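PDB 3QXB: putative Xylose isomerase from Rhodospirillum rubrum, which is probably an isomerase with a xylose isomerase-like TIM barrel that binds manganese or iron ions. Local coordinates for residues F219-G224 / D249-R254; S188-A193 / M229-D234; E67-A72 / I120-A125. One frame throughout, in Å; residues are numbered along the deposited sequence.

Overall arrangement
Eight parallel strands close into a TIM barrel, and all three contacts lie in the helices and loops that surround it. Contact 3 comes first along the chain, joining helices 65-81 and 106-125. Contacts 1 and 2 follow with alternating segments, in the order 188-193, 219-224, 229-234, 249-254. Their centres are about 14 Å apart and they touch where Leu222 and Phe223 pack on Ser188 and Ser189, forming one connected patch that includes the metal ligand Asp253. Contact 3 lies across the barrel, remote from the metals, its centre about 35 Å from that of contact 1 and about 33 Å from that of contact 2. Contacts 1 and 3 both reach the second subunit.

Contact 1 (F219-G224 / D249-R254); sequences FEPLFG and DGQLDR. With MN (manganese (II) ion), chain G.
Gly250 O accepts the backbone N-H of Glu220, with N and O 2.9 Å apart and the N-H...O angle at 157°; the donor lies in the carbonyl plane. Pro221 CD also approaches Gly250 O, at 3.5 Å, and the same CD sits over the centre of one face of the Phe219 ring. A chi1 of -176° swings CG of Phe219, the N-cap residue, to the far side from N and brings the ring alongside the loop: CE1 comes to 3.3 Å from Gln251 O, and Leu252 CA meets the ring edge.

The loop is braced from within. Asp249 OD1 takes Gln251 N at 3.0 Å, an Asx turn, and Arg254 NE at 3.1 Å from the opposite face of the carboxylate plane, while Arg254 NH2 bonds Asp249 OD2 to complete a side-on salt bridge. Asp253 OD2 binds manganese at 2.0 Å, together with His216, His255 and two waters; iron(III) is also modelled there. Gln246 holds Asp253 OD1, and Glu292 of the second subunit accepts from Asp253 N. Thus helix 220-223, beyond strand 208-213, docks against the metal-bearing loop between strand 240-245 and helix 266-275.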
# COMPACT_ATOMS: atom_id res chain seq x y z
N PHE A 219 20.64 -1.47 -2.88
CA PHE A 219 20.46 -0.61 -1.73
C PHE A 219 21.75 -0.52 -0.87
O PHE A 219 22.04 -1.42 -0.06
CB PHE A 219 19.29 -1.13 -0.91
CG PHE A 219 18.93 -0.26 0.26
CD1 PHE A 219 18.37 0.98 0.07
CD2 PHE A 219 19.13 -0.70 1.54
CE1 PHE A 219 18.06 1.77 1.14
CE2 PHE A 219 18.79 0.08 2.60
CZ PHE A 219 18.28 1.31 2.40
N GLU A 220 22.51 0.56 -1.06
CA GLU A 220 23.80 0.78 -0.40
C GLU A 220 23.82 0.81 1.14
O GLU A 220 24.66 0.14 1.75
CB GLU A 220 24.46 2.05 -0.95
CG GLU A 220 25.34 1.81 -2.16
CD GLU A 220 25.69 3.09 -2.91
OE1 GLU A 220 26.24 4.02 -2.26
OE2 GLU A 220 25.40 3.18 -4.13
N PRO A 221 22.91 1.57 1.79
CA PRO A 221 23.00 1.67 3.25
C PRO A 221 22.99 0.33 4.02
O PRO A 221 23.52 0.26 5.11
CB PRO A 221 21.77 2.50 3.63
CG PRO A 221 21.53 3.35 2.44
CD PRO A 221 21.87 2.45 1.25
N LEU A 222 22.36 -0.70 3.46
CA LEU A 222 22.37 -2.02 4.08
C LEU A 222 23.52 -2.88 3.55
O LEU A 222 24.25 -3.47 4.34
CB LEU A 222 21.02 -2.73 3.91
CG LEU A 222 20.85 -4.04 4.68
CD1 LEU A 222 21.17 -3.86 6.18
CD2 LEU A 222 19.42 -4.56 4.46
N PHE A 223 23.68 -2.94 2.23
CA PHE A 223 24.61 -3.91 1.62
C PHE A 223 26.04 -3.42 1.32
O PHE A 223 26.90 -4.23 0.98
CB PHE A 223 23.97 -4.56 0.37
CG PHE A 223 22.65 -5.20 0.65
CD1 PHE A 223 22.55 -6.23 1.57
CD2 PHE A 223 21.49 -4.74 0.01
CE1 PHE A 223 21.33 -6.82 1.85
CE2 PHE A 223 20.26 -5.32 0.30
CZ PHE A 223 20.18 -6.36 1.22
N GLY A 224 26.29 -2.11 1.43
CA GLY A 224 27.65 -1.55 1.30
C GLY A 224 28.27 -1.98 -0.01
O GLY A 224 27.66 -1.79 -1.07
N ASP A 249 18.95 5.62 -7.16
CA ASP A 249 20.25 6.16 -6.79
C ASP A 249 20.94 5.25 -5.78
O ASP A 249 22.04 5.52 -5.35
CB ASP A 249 20.14 7.59 -6.23
CG ASP A 249 19.29 7.66 -4.98
OD1 ASP A 249 18.75 6.61 -4.57
OD2 ASP A 249 19.14 8.75 -4.44
N GLY A 250 20.27 4.18 -5.38
CA GLY A 250 20.86 3.24 -4.46
C GLY A 250 20.82 3.66 -3.01
O GLY A 250 21.39 2.98 -2.18
N GLN A 251 20.12 4.75 -2.68
CA GLN A 251 20.00 5.26 -1.29
C GLN A 251 18.66 5.00 -0.62
O GLN A 251 18.57 4.98 0.61
CB GLN A 251 20.32 6.76 -1.25
CG GLN A 251 21.68 7.13 -1.92
CD GLN A 251 22.84 6.21 -1.48
OE1 GLN A 251 23.61 5.67 -2.31
NE2 GLN A 251 22.97 6.02 -0.16
N LEU A 252 17.63 4.84 -1.42
CA LEU A 252 16.35 4.32 -0.96
C LEU A 252 15.85 3.40 -2.09
O LEU A 252 16.45 3.32 -3.15
CB LEU A 252 15.35 5.47 -0.67
CG LEU A 252 15.55 6.44 0.50
CD1 LEU A 252 14.32 7.35 0.71
CD2 LEU A 252 15.84 5.70 1.79
N ASP A 253 14.75 2.71 -1.84
CA ASP A 253 14.15 1.83 -2.84
C ASP A 253 13.29 2.67 -3.75
O ASP A 253 12.09 2.82 -3.51
CB ASP A 253 13.32 0.72 -2.17
CG ASP A 253 12.86 -0.33 -3.17
OD1 ASP A 253 13.49 -0.44 -4.25
OD2 ASP A 253 11.88 -1.08 -2.87
N ARG A 254 13.89 3.24 -4.80
CA ARG A 254 13.24 4.38 -5.50
C ARG A 254 12.06 4.00 -6.40
O ARG A 254 11.05 4.71 -6.43
CB ARG A 254 14.26 5.18 -6.32
CG ARG A 254 15.38 5.79 -5.48
CD ARG A 254 14.84 6.69 -4.37
NE ARG A 254 15.91 7.54 -3.88
CZ ARG A 254 15.75 8.63 -3.14
NH1 ARG A 254 14.54 9.03 -2.74
NH2 ARG A 254 16.82 9.32 -2.79
MN MN G . 10.85 -2.39 -3.93
O HOH W 1 9.49 -4.01 -4.87
O HOH W 2 8.82 -1.66 -2.81

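Contact 2 (S188-A193 / M229-D234); sequences SSAADA and MDHWMD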
# COMPACT_ATOMS: atom_id res chain seq x y z
N SER A 188 17.00 -11.07 2.89
CA SER A 188 17.42 -9.74 2.59
C SER A 188 18.65 -9.78 1.71
O SER A 188 18.62 -9.31 0.58
CB SER A 188 17.72 -9.03 3.92
OG SER A 188 18.16 -7.70 3.70
N SER A 189 19.74 -10.33 2.24
CA SER A 189 21.01 -10.46 1.49
C SER A 189 20.99 -11.62 0.52
O SER A 189 20.13 -12.50 0.60
CB SER A 189 22.18 -10.66 2.46
OG SER A 189 21.99 -11.86 3.20
N ALA A 190 21.94 -11.60 -0.40
CA ALA A 190 22.16 -12.73 -1.30
C ALA A 190 22.44 -14.02 -0.50
O ALA A 190 21.90 -15.08 -0.85
CB ALA A 190 23.33 -12.41 -2.30
N ALA A 191 23.19 -13.92 0.61
CA ALA A 191 23.38 -15.07 1.52
C ALA A 191 22.09 -15.59 2.17
O ALA A 191 21.92 -16.79 2.28
CB ALA A 191 24.45 -14.76 2.62
N ASP A 192 21.18 -14.70 2.59
CA ASP A 192 19.86 -15.11 3.02
C ASP A 192 19.11 -15.84 1.90
O ASP A 192 18.54 -16.93 2.10
CB ASP A 192 18.98 -13.92 3.41
CG ASP A 192 19.44 -13.17 4.66
OD1 ASP A 192 20.19 -13.70 5.49
OD2 ASP A 192 18.99 -12.02 4.82
N ALA A 193 19.08 -15.23 0.73
CA ALA A 193 18.36 -15.84 -0.39
C ALA A 193 18.94 -17.23 -0.75
O ALA A 193 18.18 -18.17 -0.98
CB ALA A 193 18.34 -14.91 -1.60
N MSE A 229 25.00 -6.55 -8.42
CA MSE A 229 24.31 -7.71 -8.93
C MSE A 229 25.24 -8.88 -9.16
O MSE A 229 24.77 -9.99 -9.10
CB MSE A 229 23.48 -7.38 -10.16
CG MSE A 229 22.26 -6.51 -9.84
SE MSE A 229 20.95 -7.43 -8.81
CE MSE A 229 20.49 -8.76 -10.12
N ASP A 230 26.54 -8.64 -9.37
CA ASP A 230 27.49 -9.75 -9.54
C ASP A 230 27.56 -10.60 -8.27
O ASP A 230 27.75 -11.81 -8.35
CB ASP A 230 28.91 -9.29 -9.93
CG ASP A 230 28.97 -8.69 -11.32
OD1 ASP A 230 28.44 -9.28 -12.29
OD2 ASP A 230 29.59 -7.62 -11.45
N HIS A 231 27.42 -9.96 -7.12
CA HIS A 231 27.42 -10.68 -5.85
C HIS A 231 26.18 -11.58 -5.76
O HIS A 231 26.22 -12.67 -5.20
CB HIS A 231 27.47 -9.69 -4.68
CG HIS A 231 27.31 -10.33 -3.33
ND1 HIS A 231 28.27 -11.15 -2.78
CD2 HIS A 231 26.30 -10.25 -2.42
CE1 HIS A 231 27.84 -11.58 -1.61
NE2 HIS A 231 26.66 -11.05 -1.36
N TRP A 232 25.08 -11.12 -6.34
CA TRP A 232 23.84 -11.90 -6.35
C TRP A 232 24.01 -13.12 -7.27
O TRP A 232 23.66 -14.24 -6.88
CB TRP A 232 22.63 -11.00 -6.69
CG TRP A 232 22.16 -10.32 -5.45
CD1 TRP A 232 22.68 -9.21 -4.88
CD2 TRP A 232 21.11 -10.77 -4.58
NE1 TRP A 232 22.01 -8.92 -3.71
CE2 TRP A 232 21.04 -9.87 -3.51
CE3 TRP A 232 20.23 -11.86 -4.60
CZ2 TRP A 232 20.12 -10.00 -2.48
CZ3 TRP A 232 19.31 -12.01 -3.57
CH2 TRP A 232 19.27 -11.08 -2.52
N MSE A 233 24.61 -12.93 -8.44
CA MSE A 233 24.88 -14.08 -9.30
C MSE A 233 25.89 -15.06 -8.66
O MSE A 233 25.72 -16.28 -8.76
CB MSE A 233 25.37 -13.64 -10.68
CG MSE A 233 24.34 -12.81 -11.46
SE MSE A 233 22.57 -13.58 -11.53
CE MSE A 233 22.50 -14.10 -13.39
N ASP A 234 26.92 -14.54 -7.99
CA ASP A 234 27.90 -15.42 -7.34
C ASP A 234 27.25 -16.37 -6.33
O ASP A 234 27.56 -17.55 -6.28
CB ASP A 234 29.00 -14.62 -6.65
CG ASP A 234 29.90 -13.86 -7.63
OD1 ASP A 234 29.96 -14.26 -8.82
OD2 ASP A 234 30.51 -12.84 -7.21
O HOH W 3 25.43 -11.65 1.04
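Ala190 and Trp232 make the apolar centre of this contact. The methyl of Ala190 stands over the indole face, its CB 3.7 Å from the centroid of the five-membered ring and 17° off the normal, a CH-pi contact. Ala193, one helical turn on, sets its CB 3.6 Å from Trp232 CZ3. A chi1 of -84°, with CG anti to the carbonyl carbon, brings the indole here. Were Trp232 cut back to an alanine, the methyl of Ala190 would probably lose the ring face it packs on, with a gap opening beside Ala193.

Among polar atoms, Ala190 N lies over the indole face, 3.2 Å from Trp232 CZ2, and Ser188 O meets the ring edge in plane. A water links the segments: it accepts from Ala191 N and lies 2.8 Å from His231 NE2, in the imidazole plane. A capping box starts helix 190-200, Asp192 N donating to Ser189 OG at 3.0 Å.

On the outside of the barrel, Trp232 also touches Ala217 of helix 214-217, and its side chain comes within about 7 Å of that of the metal ligand His216. No direct hydrogen bond crosses between the segments, so the start of helix 190-200 and helix 229-236 are held mainly by a flat aromatic pressed against small side chains.

Contact 3 (E67-A72 / I120-A125); sequences ERDRRA and IDMTAA. With EDO (1,2-ethanediol), chain N; EDO (1,2-ethanediol), chain L.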
# COMPACT_ATOMS: atom_id res chain seq x y z
N GLU A 67 -16.51 -12.73 -7.35
CA GLU A 67 -16.26 -11.40 -7.93
C GLU A 67 -14.78 -11.21 -8.26
O GLU A 67 -14.43 -10.68 -9.31
CB GLU A 67 -16.75 -10.30 -6.99
CG GLU A 67 -18.26 -10.33 -6.73
CD GLU A 67 -18.62 -11.21 -5.51
OE1 GLU A 67 -17.89 -12.19 -5.18
OE2 GLU A 67 -19.65 -10.90 -4.88
N ARG A 68 -13.92 -11.68 -7.36
CA ARG A 68 -12.50 -11.58 -7.55
C ARG A 68 -12.11 -12.28 -8.84
O ARG A 68 -11.44 -11.67 -9.64
CB ARG A 68 -11.71 -12.21 -6.40
CG ARG A 68 -10.19 -12.13 -6.57
CD ARG A 68 -9.49 -13.08 -5.67
NE ARG A 68 -9.73 -14.45 -6.06
CZ ARG A 68 -9.64 -15.53 -5.27
NH1 ARG A 68 -9.29 -15.43 -4.00
NH2 ARG A 68 -9.86 -16.73 -5.79
N ASP A 69 -12.50 -13.55 -9.03
CA ASP A 69 -12.06 -14.31 -10.24
C ASP A 69 -12.70 -13.79 -11.52
O ASP A 69 -12.04 -13.82 -12.57
CB ASP A 69 -12.28 -15.83 -10.14
CG ASP A 69 -11.50 -16.46 -9.01
OD1 ASP A 69 -10.54 -15.82 -8.53
OD2 ASP A 69 -11.86 -17.60 -8.63
N ARG A 70 -13.96 -13.34 -11.46
CA ARG A 70 -14.61 -12.71 -12.61
C ARG A 70 -13.71 -11.60 -13.14
O ARG A 70 -13.45 -11.54 -14.32
CB ARG A 70 -16.00 -12.18 -12.23
CG ARG A 70 -16.85 -11.60 -13.38
CD ARG A 70 -18.33 -11.30 -12.94
NE ARG A 70 -19.19 -12.48 -13.09
CZ ARG A 70 -20.24 -12.76 -12.32
NH1 ARG A 70 -20.60 -11.93 -11.34
NH2 ARG A 70 -20.94 -13.87 -12.53
N ARG A 71 -13.23 -10.72 -12.26
CA ARG A 71 -12.38 -9.56 -12.69
C ARG A 71 -10.98 -10.02 -13.13
O ARG A 71 -10.51 -9.64 -14.19
CB ARG A 71 -12.32 -8.49 -11.57
CG ARG A 71 -11.73 -7.15 -11.98
CD ARG A 71 -12.47 -6.55 -13.15
NE ARG A 71 -12.12 -5.14 -13.29
CZ ARG A 71 -12.68 -4.30 -14.14
NH1 ARG A 71 -13.57 -4.70 -15.00
NH2 ARG A 71 -12.32 -3.04 -14.13
N ALA A 72 -10.34 -10.87 -12.34
CA ALA A 72 -9.03 -11.42 -12.69
C ALA A 72 -9.09 -12.15 -14.00
O ALA A 72 -8.24 -11.93 -14.83
CB ALA A 72 -8.48 -12.30 -11.59
N ILE A 120 -2.78 -17.93 -5.07
CA ILE A 120 -2.65 -19.10 -5.93
C ILE A 120 -4.01 -19.45 -6.58
O ILE A 120 -4.07 -19.72 -7.78
CB ILE A 120 -2.14 -20.30 -5.10
CG1 ILE A 120 -0.67 -20.05 -4.72
CG2 ILE A 120 -2.39 -21.62 -5.84
CD1 ILE A 120 -0.10 -20.97 -3.61
N ASP A 121 -5.10 -19.44 -5.82
CA ASP A 121 -6.46 -19.65 -6.43
C ASP A 121 -6.75 -18.68 -7.57
O ASP A 121 -7.12 -19.05 -8.71
CB ASP A 121 -7.56 -19.57 -5.39
CG ASP A 121 -7.54 -20.70 -4.41
OD1 ASP A 121 -6.97 -21.79 -4.68
OD2 ASP A 121 -8.09 -20.51 -3.34
N MSE A 122 -6.55 -17.41 -7.29
CA MSE A 122 -6.72 -16.36 -8.34
C MSE A 122 -5.80 -16.55 -9.55
O MSE A 122 -6.19 -16.42 -10.76
CB MSE A 122 -6.45 -14.99 -7.67
CG MSE A 122 -6.81 -13.75 -8.53
SE MSE A 122 -6.27 -12.17 -7.53
CE MSE A 122 -4.45 -12.18 -7.88
N THR A 123 -4.56 -16.90 -9.27
CA THR A 123 -3.60 -17.12 -10.38
C THR A 123 -4.03 -18.33 -11.24
O THR A 123 -3.96 -18.26 -12.48
CB THR A 123 -2.19 -17.30 -9.81
OG1 THR A 123 -1.85 -16.13 -9.02
CG2 THR A 123 -1.16 -17.53 -10.96
N ALA A 124 -4.47 -19.42 -10.63
CA ALA A 124 -4.96 -20.61 -11.38
C ALA A 124 -6.20 -20.25 -12.19
O ALA A 124 -6.37 -20.69 -13.31
CB ALA A 124 -5.32 -21.77 -10.41
N ALA A 125 -7.06 -19.42 -11.63
CA ALA A 125 -8.29 -19.01 -12.33
C ALA A 125 -7.94 -18.26 -13.61
O ALA A 125 -8.61 -18.44 -14.66
CB ALA A 125 -9.18 -18.15 -11.38
C1 EDO N . -14.69 -2.61 -17.42
O1 EDO N . -15.57 -3.73 -17.25
C2 EDO N . -14.62 -1.71 -16.22
O2 EDO N . -13.33 -1.09 -16.11
C1 EDO L . -17.00 -7.99 -15.08
O1 EDO L . -17.30 -6.82 -14.29
C2 EDO L . -15.53 -8.39 -14.89
O2 EDO L . -14.72 -7.35 -15.48
O HOH W 4 -9.58 -18.10 -3.17
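Arg68 reaches from helix 65-81 across Met122, present as selenomethionine, on helix 106-125. Its CB points toward the second helix, and a chi1 of 180° sends CG away from N and the chain out over that residue. CG and then CD pass the selenium, CD at 3.8 Å from Met122 SE. After the bend at chi3, NE lies 3.7 Å from Met122 CB, which sits over one face of the guanidinium, toward its rim. NE also turns back to its neighbour, donating to Asp69 OD1 at 2.9 Å, and NH2 bonds the same oxygen at 3.0 Å; OD1 lies in the guanidinium plane, and both nitrogens come to it from the same face of the carboxylate. NH2 further touches Asp121 CB. At the other tip, NH1 donates to a water at 2.8 Å, which in turn donates to Asp121 OD2, and NH1 also has Pro61 O as a partner. Asp121 OD1 is held by Tyr166.

Beside this, Asp69 CG packs on Ala125 CB, and Ala72 CB lies 3.8 Å from Met122 CG. Two neighbouring outer helices of the barrel join here, away from the metals, their segment axes 9.4 Å apart at a crossing angle of -42°.

No direct hydrogen bond spans the two segments. The aliphatic shaft and guanidinium face of Arg68 supply much of the packing, while its charge is probably offset mainly by Asp69, with a smaller, water-mediated share from Asp121, which also pairs with Lys117.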